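Local coordinates for hypothetical protein (Bacteroides fragilis, PDB 4JX0) that is of unknown function, binds magnesium ions and joins a BT_3987-like N-terminal domain to a probable F5/F8 type C (discoidin-like) domain, at residues K184-K189 with I283-F288. Numbering follows the deposited sequence.
Sequences KKIEGK and IAYISF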
loop_
_atom_site.group_PDB
_atom_site.type_symbol
_atom_site.label_atom_id
_atom_site.label_comp_id
_atom_site.label_asym_id
_atom_site.label_seq_id
_atom_site.Cartn_x
_atom_site.Cartn_y
_atom_site.Cartn_z
ATOM N N LYS A 184 -2.012 -25.502 -3.334
ATOM C CA LYS A 184 -1.761 -26.902 -3.647
ATOM C C LYS A 184 -1.176 -27.549 -2.396
ATOM O O LYS A 184 -0.437 -26.889 -1.661
ATOM C CB LYS A 184 -0.799 -26.998 -4.854
ATOM C CG LYS A 184 -0.496 -28.412 -5.338
ATOM C CD LYS A 184 0.391 -28.391 -6.586
ATOM C CE LYS A 184 0.833 -29.769 -7.022
ATOM N NZ LYS A 184 1.753 -29.712 -8.190
ATOM N N LYS A 185 -1.542 -28.809 -2.124
ATOM C CA LYS A 185 -1.053 -29.562 -0.959
ATOM C C LYS A 185 0.474 -29.566 -0.940
ATOM O O LYS A 185 1.096 -29.760 -1.990
ATOM C CB LYS A 185 -1.599 -30.999 -1.002
ATOM C CG LYS A 185 -1.227 -31.873 0.187
ATOM C CD LYS A 185 -2.092 -33.136 0.231
ATOM C CE LYS A 185 -1.806 -34.004 1.431
ATOM N NZ LYS A 185 -2.687 -35.207 1.476
ATOM N N ILE A 186 1.078 -29.310 0.235
ATOM C CA ILE A 186 2.530 -29.269 0.366
ATOM C C ILE A 186 3.045 -30.679 0.424
ATOM O O ILE A 186 2.612 -31.467 1.285
ATOM C CB ILE A 186 3.005 -28.432 1.585
ATOM C CG1 ILE A 186 2.709 -26.948 1.347
ATOM C CG2 ILE A 186 4.519 -28.634 1.833
ATOM C CD1 ILE A 186 2.663 -26.109 2.573
ATOM N N GLU A 187 4.064 -30.929 -0.449
ATOM C CA GLU A 187 4.805 -32.179 -0.574
ATOM C C GLU A 187 6.121 -32.028 0.185
ATOM O O GLU A 187 7.140 -31.622 -0.374
ATOM C CB GLU A 187 5.049 -32.543 -2.063
ATOM C CG GLU A 187 3.786 -32.672 -2.905
ATOM C CD GLU A 187 2.685 -33.592 -2.397
ATOM O OE1 GLU A 187 2.995 -34.596 -1.711
ATOM O OE2 GLU A 187 1.505 -33.322 -2.720
ATOM N N GLY A 188 6.051 -32.278 1.478
ATOM C CA GLY A 188 7.192 -32.212 2.382
ATOM C C GLY A 188 6.912 -33.111 3.562
ATOM O O GLY A 188 5.942 -33.872 3.513
ATOM N N LYS A 189 7.704 -33.007 4.638
ATOM C CA LYS A 189 7.468 -33.827 5.829
ATOM C C LYS A 189 6.897 -32.920 6.921
ATOM O O LYS A 189 7.571 -32.000 7.377
ATOM C CB LYS A 189 8.700 -34.625 6.305
ATOM C CG LYS A 189 10.077 -34.125 5.906
ATOM C CD LYS A 189 11.145 -35.169 6.195
ATOM C CE LYS A 189 12.547 -34.610 6.260
ATOM N NZ LYS A 189 13.014 -34.092 4.948
ATOM N N ILE A 283 -8.625 -25.862 4.576
ATOM C CA ILE A 283 -7.177 -26.114 4.656
ATOM C C ILE A 283 -6.420 -25.115 3.776
ATOM O O ILE A 283 -6.465 -25.217 2.545
ATOM C CB ILE A 283 -6.809 -27.568 4.274
ATOM C CG1 ILE A 283 -7.571 -28.606 5.149
ATOM C CG2 ILE A 283 -5.295 -27.778 4.427
ATOM C CD1 ILE A 283 -8.378 -29.531 4.397
ATOM N N ALA A 284 -5.702 -24.169 4.411
ATOM C CA ALA A 284 -4.895 -23.175 3.704
ATOM C C ALA A 284 -3.457 -23.661 3.642
ATOM O O ALA A 284 -2.881 -23.932 4.693
ATOM C CB ALA A 284 -4.968 -21.831 4.414
ATOM N N TYR A 285 -2.887 -23.810 2.432
ATOM C CA TYR A 285 -1.501 -24.247 2.243
ATOM C C TYR A 285 -0.686 -23.056 1.812
ATOM O O TYR A 285 -0.885 -22.560 0.698
ATOM C CB TYR A 285 -1.394 -25.376 1.203
ATOM C CG TYR A 285 -1.878 -26.718 1.699
ATOM C CD1 TYR A 285 -1.090 -27.499 2.538
ATOM C CD2 TYR A 285 -3.102 -27.232 1.293
ATOM C CE1 TYR A 285 -1.513 -28.758 2.968
ATOM C CE2 TYR A 285 -3.533 -28.491 1.707
ATOM C CZ TYR A 285 -2.736 -29.252 2.541
ATOM O OH TYR A 285 -3.224 -30.446 3.000
ATOM N N ILE A 286 0.189 -22.553 2.700
ATOM C CA ILE A 286 1.059 -21.405 2.415
ATOM C C ILE A 286 2.413 -21.983 2.056
ATOM O O ILE A 286 2.992 -22.658 2.903
ATOM C CB ILE A 286 1.115 -20.452 3.637
ATOM C CG1 ILE A 286 -0.319 -20.083 4.094
ATOM C CG2 ILE A 286 1.949 -19.206 3.308
ATOM C CD1 ILE A 286 -0.413 -19.292 5.293
ATOM N N SER A 287 2.900 -21.788 0.812
ATOM C CA SER A 287 4.170 -22.378 0.364
ATOM C C SER A 287 5.205 -21.353 -0.008
ATOM O O SER A 287 4.891 -20.376 -0.677
ATOM C CB SER A 287 3.944 -23.267 -0.855
ATOM O OG SER A 287 3.136 -24.393 -0.568
ATOM N N PHE A 288 6.466 -21.622 0.358
ATOM C CA PHE A 288 7.594 -20.798 -0.039
ATOM C C PHE A 288 8.034 -21.240 -1.434
ATOM O O PHE A 288 8.267 -22.438 -1.639
ATOM C CB PHE A 288 8.763 -20.927 0.955
ATOM C CG PHE A 288 8.529 -20.281 2.300
ATOM C CD1 PHE A 288 8.459 -18.903 2.422
ATOM C CD2 PHE A 288 8.496 -21.041 3.456
ATOM C CE1 PHE A 288 8.280 -18.300 3.668
ATOM C CE2 PHE A 288 8.319 -20.437 4.703
ATOM C CZ PHE A 288 8.214 -19.071 4.801
#
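Lys185 and Tyr285 bring the two backbones nearest, CA of Lys185 lying 6.2 Å from CA of Tyr285, where irregular chain at 184-189 passes over strand 283-288 with no hydrogen bond between the segments. The main interaction is a CH-pi contact: Lys185 CA sits 3.7 Å from the centroid of the Tyr285 ring and 6° off its normal, so the backbone carbon stands over the middle of one face. Tyr285 CB is directed toward the loop, and CG stands anti to the carbonyl carbon (chi1 -74°), which starts the ring on the loop side of the strand. Lys185 and Tyr285 run side by side in the same direction. With CG anti to the backbone N (chi1 -177°) and the rest of the chain extended, the lysine methylenes follow the phenol to its end, Lys185 CG lying 3.7 Å from Tyr285 OH. Beside this contact, Lys184 O approaches Tyr285 CB to 3.4 Å, and Ile186 N lies 3.6 Å from Tyr285 CD1, oblique to the ring. Ile186 then leans across the next part of the strand: its CD1 meets Tyr285 CD1 at 4.0 Å and Ile286 O at 3.5 Å, while its CG1 packs against Ser287 OG. The contact is thus chiefly van der Waals packing, burying 268 Å² in total. Next to the contact, Asn183 OD1 accepts a hydrogen bond from Tyr285 N, and Ser287 pairs through its backbone with Asp180 of strand 179-180, from which the loop departs. The other flank of strand 283-294 pairs antiparallel with strand 235-244, whose Arg242 also touches Tyr285, whereas Ile286 points away from the loop to meet Val260 of strand 255-263, in the opposing five-stranded sheet of a beta-sandwich consistent with the F5/F8 type C (discoidin-like) fold.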